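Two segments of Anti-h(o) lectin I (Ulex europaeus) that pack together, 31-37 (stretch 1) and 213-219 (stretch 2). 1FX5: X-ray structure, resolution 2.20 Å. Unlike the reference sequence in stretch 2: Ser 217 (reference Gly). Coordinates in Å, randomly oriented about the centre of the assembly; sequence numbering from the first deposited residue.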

ATOM      1  N   VAL A  31      -3.200 -19.331   4.956  1.00 26.67           N
ATOM      2  CA  VAL A  31      -3.918 -18.663   6.047  1.00 23.74           C
ATOM      3  C   VAL A  31      -2.970 -17.792   6.887  1.00 23.25           C
ATOM      4  O   VAL A  31      -1.803 -18.145   7.085  1.00 21.87           O
ATOM      5  N   LEU A  32      -3.467 -16.657   7.374  1.00 21.56           N
ATOM      6  CA  LEU A  32      -2.658 -15.761   8.199  1.00 18.85           C
ATOM      7  C   LEU A  32      -2.851 -16.182   9.669  1.00 21.25           C
ATOM      8  O   LEU A  32      -3.939 -16.026  10.234  1.00 21.04           O
ATOM      9  N   GLN A  33      -1.802 -16.753  10.266  1.00 21.75           N
ATOM     10  CA  GLN A  33      -1.832 -17.208  11.653  1.00 19.06           C
ATOM     11  C   GLN A  33      -1.290 -16.110  12.570  1.00 19.29           C
ATOM     12  O   GLN A  33      -0.101 -15.800  12.562  1.00 22.03           O
ATOM     13  N   LEU A  34      -2.158 -15.544  13.389  1.00 17.84           N
ATOM     14  CA  LEU A  34      -1.751 -14.477  14.285  1.00 20.16           C
ATOM     15  C   LEU A  34      -0.827 -14.853  15.451  1.00 21.05           C
ATOM     16  O   LEU A  34      -0.052 -14.027  15.926  1.00 20.85           O
ATOM     17  N   ASN A  35      -0.920 -16.084  15.930  1.00 22.82           N
ATOM     18  CA  ASN A  35      -0.082 -16.515  17.039  1.00 24.66           C
ATOM     19  C   ASN A  35       0.108 -18.006  16.932  1.00 26.52           C
ATOM     20  O   ASN A  35      -0.695 -18.684  16.292  1.00 28.87           O
ATOM     21  N   LYS A  36       1.191 -18.517  17.500  1.00 28.46           N
ATOM     22  CA  LYS A  36       1.406 -19.941  17.438  1.00 29.95           C
ATOM     23  C   LYS A  36       1.220 -20.531  18.828  1.00 31.67           C
ATOM     24  O   LYS A  36       1.136 -19.792  19.820  1.00 32.34           O
ATOM     25  N   VAL A  37       0.979 -21.841  18.864  1.00 32.43           N
ATOM     26  CA  VAL A  37       0.774 -22.576  20.107  1.00 29.81           C
ATOM     27  C   VAL A  37       1.917 -23.582  20.226  1.00 31.66           C
ATOM     28  O   VAL A  37       2.645 -23.835  19.255  1.00 28.54           O
ATOM     29  N   GLY A 213      -4.153  -3.373  10.963  1.00 14.93           N
ATOM     30  CA  GLY A 213      -3.726  -4.762  11.033  1.00 12.48           C
ATOM     31  C   GLY A 213      -4.455  -5.555  12.097  1.00 14.71           C
ATOM     32  O   GLY A 213      -5.482  -5.105  12.614  1.00 16.92           O
ATOM     33  N   PHE A 214      -3.890  -6.697  12.478  1.00 14.21           N
ATOM     34  CA  PHE A 214      -4.487  -7.559  13.480  1.00 13.41           C
ATOM     35  C   PHE A 214      -3.443  -8.016  14.498  1.00 14.81           C
ATOM     36  O   PHE A 214      -2.231  -7.973  14.248  1.00 16.29           O
ATOM     37  N   SER A 215      -3.934  -8.521  15.623  1.00 12.77           N
ATOM     38  CA  SER A 215      -3.088  -9.031  16.695  1.00 14.17           C
ATOM     39  C   SER A 215      -3.852 -10.243  17.252  1.00 15.77           C
ATOM     40  O   SER A 215      -5.099 -10.299  17.176  1.00 15.27           O
ATOM     41  N   GLY A 216      -3.116 -11.241  17.735  1.00 15.17           N
ATOM     42  CA  GLY A 216      -3.728 -12.431  18.290  1.00 10.94           C
ATOM     43  C   GLY A 216      -2.832 -12.864  19.430  1.00 16.08           C
ATOM     44  O   GLY A 216      -1.617 -12.658  19.349  1.00 14.04           O
ATOM     45  N   SER A 217      -3.398 -13.437  20.497  1.00 15.06           N
ATOM     46  CA  SER A 217      -2.577 -13.868  21.610  1.00 16.60           C
ATOM     47  C   SER A 217      -3.263 -14.935  22.447  1.00 17.43           C
ATOM     48  O   SER A 217      -4.471 -15.158  22.313  1.00 14.48           O
ATOM     49  N   THR A 218      -2.468 -15.604  23.286  1.00 17.95           N
ATOM     50  CA  THR A 218      -2.941 -16.666  24.159  1.00 18.34           C
ATOM     51  C   THR A 218      -2.048 -16.814  25.413  1.00 19.61           C
ATOM     52  O   THR A 218      -1.040 -16.113  25.554  1.00 17.37           O
ATOM     53  N   TYR A 219      -2.403 -17.732  26.307  1.00 21.21           N
ATOM     54  CA  TYR A 219      -1.641 -17.949  27.542  1.00 24.04           C
ATOM     55  C   TYR A 219      -1.386 -19.451  27.774  1.00 24.68           C
ATOM     56  O   TYR A 219      -2.181 -20.262  27.266  1.00 24.69           O
TER

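No hydrogen bond joins these two segments, so the contact has to be read as a problem of shape. The strand 213-219 lies alongside 31-37, their touching parts running in nearly the same direction, 22° apart. Together they bury 311 Å², a modest area drawn from a handful of residues far apart in sequence.

Leu 34 covers the most surface. Its CA-to-CB bond points toward the strand; chi1 is m and chi2 t. Both methyls lie near Phe 214 CB, Leu 34 CD2 at 3.8 Å and Leu 34 CD1 at 4.0 Å, and CD1 is also 3.7 Å from the carbonyl O of Ser 215, an ordinary packing distance for a methyl against a backbone oxygen. The base of the side chain settles over Gly 216, with Leu 34 CB 3.8 Å from Gly 216 CA. Here the two chains come into register, the CA atoms of Leu 34 and Gly 216 standing 4.9 Å apart.

That closeness depends on the glycine. A CB built at Gly 216 would point toward the other segment and fall 2.6 Å from Leu 34 CB, a clash. The first rule of this contact is therefore a bulky leucine set against a residue with no side chain: the leucine takes up the room that a side chain at Gly 216 would need, and Gly 216 itself gives up 44 Å² to the contact.

Asn 35, next in covered area with 50 Å², also points toward the strand, with chi1 p. Its CB lies 3.8 Å from Gly 216 O. Thr 218, chi1 t, points back toward the first segment and contributes its methyl: Thr 218 CG2 is 4.5 Å from Lys 36 O, a marginal approach. Its hydroxyl OG1 is satisfied elsewhere in the structure.

At the other end, Phe 214 closes the apolar part. Its CA-to-CB bond points toward the first segment, with chi1 m and chi2 at 91°. Besides meeting Leu 34 at its CB, Phe 214 offers ring atom CD1 to Leu 32 CD2 at 4.2 Å, an oblique approach. Leu 32, with chi1 t and chi2 p, points toward the strand as well, so the two leucines meet the same phenylalanine at different places.

The strand alternates as an extended chain should. Phe 214 and Thr 218 point in, with the bare position of Gly 216 between them, while Ser 215 and Ser 217 point away, both with chi1 p and both with OG hydrogen-bonded elsewhere. Ser 217 differs from the reference sequence, which has glycine there, and its side chain comes no nearer to the first segment than 5.6 Å, from Ser 217 CB to Asn 35 ND2. Lys 36 likewise points away.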

ATOM      1  CB  VAL A  31      -4.572 -19.744   6.964  1.00 23.56           C
ATOM      2  CG1 VAL A  31      -5.138 -19.152   8.252  1.00 23.23           C
ATOM      3  CG2 VAL A  31      -5.673 -20.431   6.204  1.00 26.42           C
ATOM      4  CB  LEU A  32      -3.098 -14.301   8.000  1.00 17.26           C
ATOM      5  CG  LEU A  32      -2.529 -13.224   8.938  1.00 17.14           C
ATOM      6  CD1 LEU A  32      -1.041 -13.050   8.713  1.00 15.07           C
ATOM      7  CD2 LEU A  32      -3.257 -11.894   8.710  1.00 15.15           C
ATOM      8  CB  GLN A  33      -1.009 -18.494  11.799  1.00 21.56           C
ATOM      9  CG  GLN A  33      -1.194 -19.174  13.143  1.00 22.11           C
ATOM     10  CD  GLN A  33      -0.379 -20.432  13.282  1.00 27.18           C
ATOM     11  OE1 GLN A  33      -0.923 -21.526  13.289  1.00 29.13           O
ATOM     12  NE2 GLN A  33       0.933 -20.286  13.412  1.00 25.23           N
ATOM     13  CB  LEU A  34      -3.004 -13.735  14.795  1.00 20.11           C
ATOM     14  CG  LEU A  34      -3.955 -13.200  13.701  1.00 22.44           C
ATOM     15  CD1 LEU A  34      -5.225 -12.589  14.322  1.00 21.03           C
ATOM     16  CD2 LEU A  34      -3.225 -12.188  12.806  1.00 17.41           C
ATOM     17  CB  ASN A  35      -0.749 -16.190  18.393  1.00 21.80           C
ATOM     18  CG  ASN A  35      -1.981 -17.066  18.688  1.00 23.44           C
ATOM     19  OD1 ASN A  35      -1.889 -18.051  19.417  1.00 25.14           O
ATOM     20  ND2 ASN A  35      -3.138 -16.690  18.143  1.00 15.39           N
ATOM     21  CB  LYS A  36       2.751 -20.296  16.803  1.00 30.19           C
ATOM     22  CG  LYS A  36       3.942 -19.616  17.365  1.00 34.64           C
ATOM     23  CD  LYS A  36       5.177 -20.036  16.577  1.00 36.76           C
ATOM     24  CE  LYS A  36       4.959 -19.868  15.077  1.00 40.62           C
ATOM     25  NZ  LYS A  36       6.215 -20.096  14.293  1.00 41.40           N
ATOM     26  CB  VAL A  37      -0.590 -23.290  20.105  1.00 29.30           C
ATOM     27  CG1 VAL A  37      -1.727 -22.259  20.074  1.00 24.14           C
ATOM     28  CG2 VAL A  37      -0.697 -24.201  18.895  1.00 28.21           C
ATOM     29  CB  PHE A 214      -5.022  -8.864  12.843  1.00 14.22           C
ATOM     30  CG  PHE A 214      -5.949  -8.684  11.637  1.00 17.31           C
ATOM     31  CD1 PHE A 214      -5.431  -8.661  10.340  1.00 17.11           C
ATOM     32  CD2 PHE A 214      -7.332  -8.624  11.799  1.00 13.73           C
ATOM     33  CE1 PHE A 214      -6.274  -8.583   9.229  1.00 16.97           C
ATOM     34  CE2 PHE A 214      -8.170  -8.550  10.700  1.00 12.76           C
ATOM     35  CZ  PHE A 214      -7.641  -8.527   9.415  1.00 15.26           C
ATOM     36  CB  SER A 215      -2.815  -7.966  17.787  1.00 13.24           C
ATOM     37  OG  SER A 215      -3.788  -7.947  18.827  1.00 15.35           O
ATOM     38  CB  SER A 217      -2.148 -12.673  22.479  1.00 18.78           C
ATOM     39  OG  SER A 217      -3.262 -12.081  23.089  1.00 23.18           O
ATOM     40  CB  THR A 218      -3.032 -17.983  23.369  1.00 18.25           C
ATOM     41  OG1 THR A 218      -3.822 -18.941  24.096  1.00 19.19           O
ATOM     42  CG2 THR A 218      -1.636 -18.534  23.085  1.00 19.11           C
ATOM     43  CB  TYR A 219      -2.501 -17.381  28.662  1.00 24.68           C
ATOM     44  CG  TYR A 219      -1.844 -17.336  29.991  1.00 27.94           C
ATOM     45  CD1 TYR A 219      -2.251 -18.201  31.006  1.00 26.53           C
ATOM     46  CD2 TYR A 219      -0.810 -16.443  30.239  1.00 25.48           C
ATOM     47  CE1 TYR A 219      -1.650 -18.179  32.222  1.00 28.04           C
ATOM     48  CE2 TYR A 219      -0.196 -16.412  31.462  1.00 29.80           C
ATOM     49  CZ  TYR A 219      -0.622 -17.286  32.451  1.00 29.46           C
ATOM     50  OH  TYR A 219      -0.031 -17.265  33.685  1.00 33.10           O
TER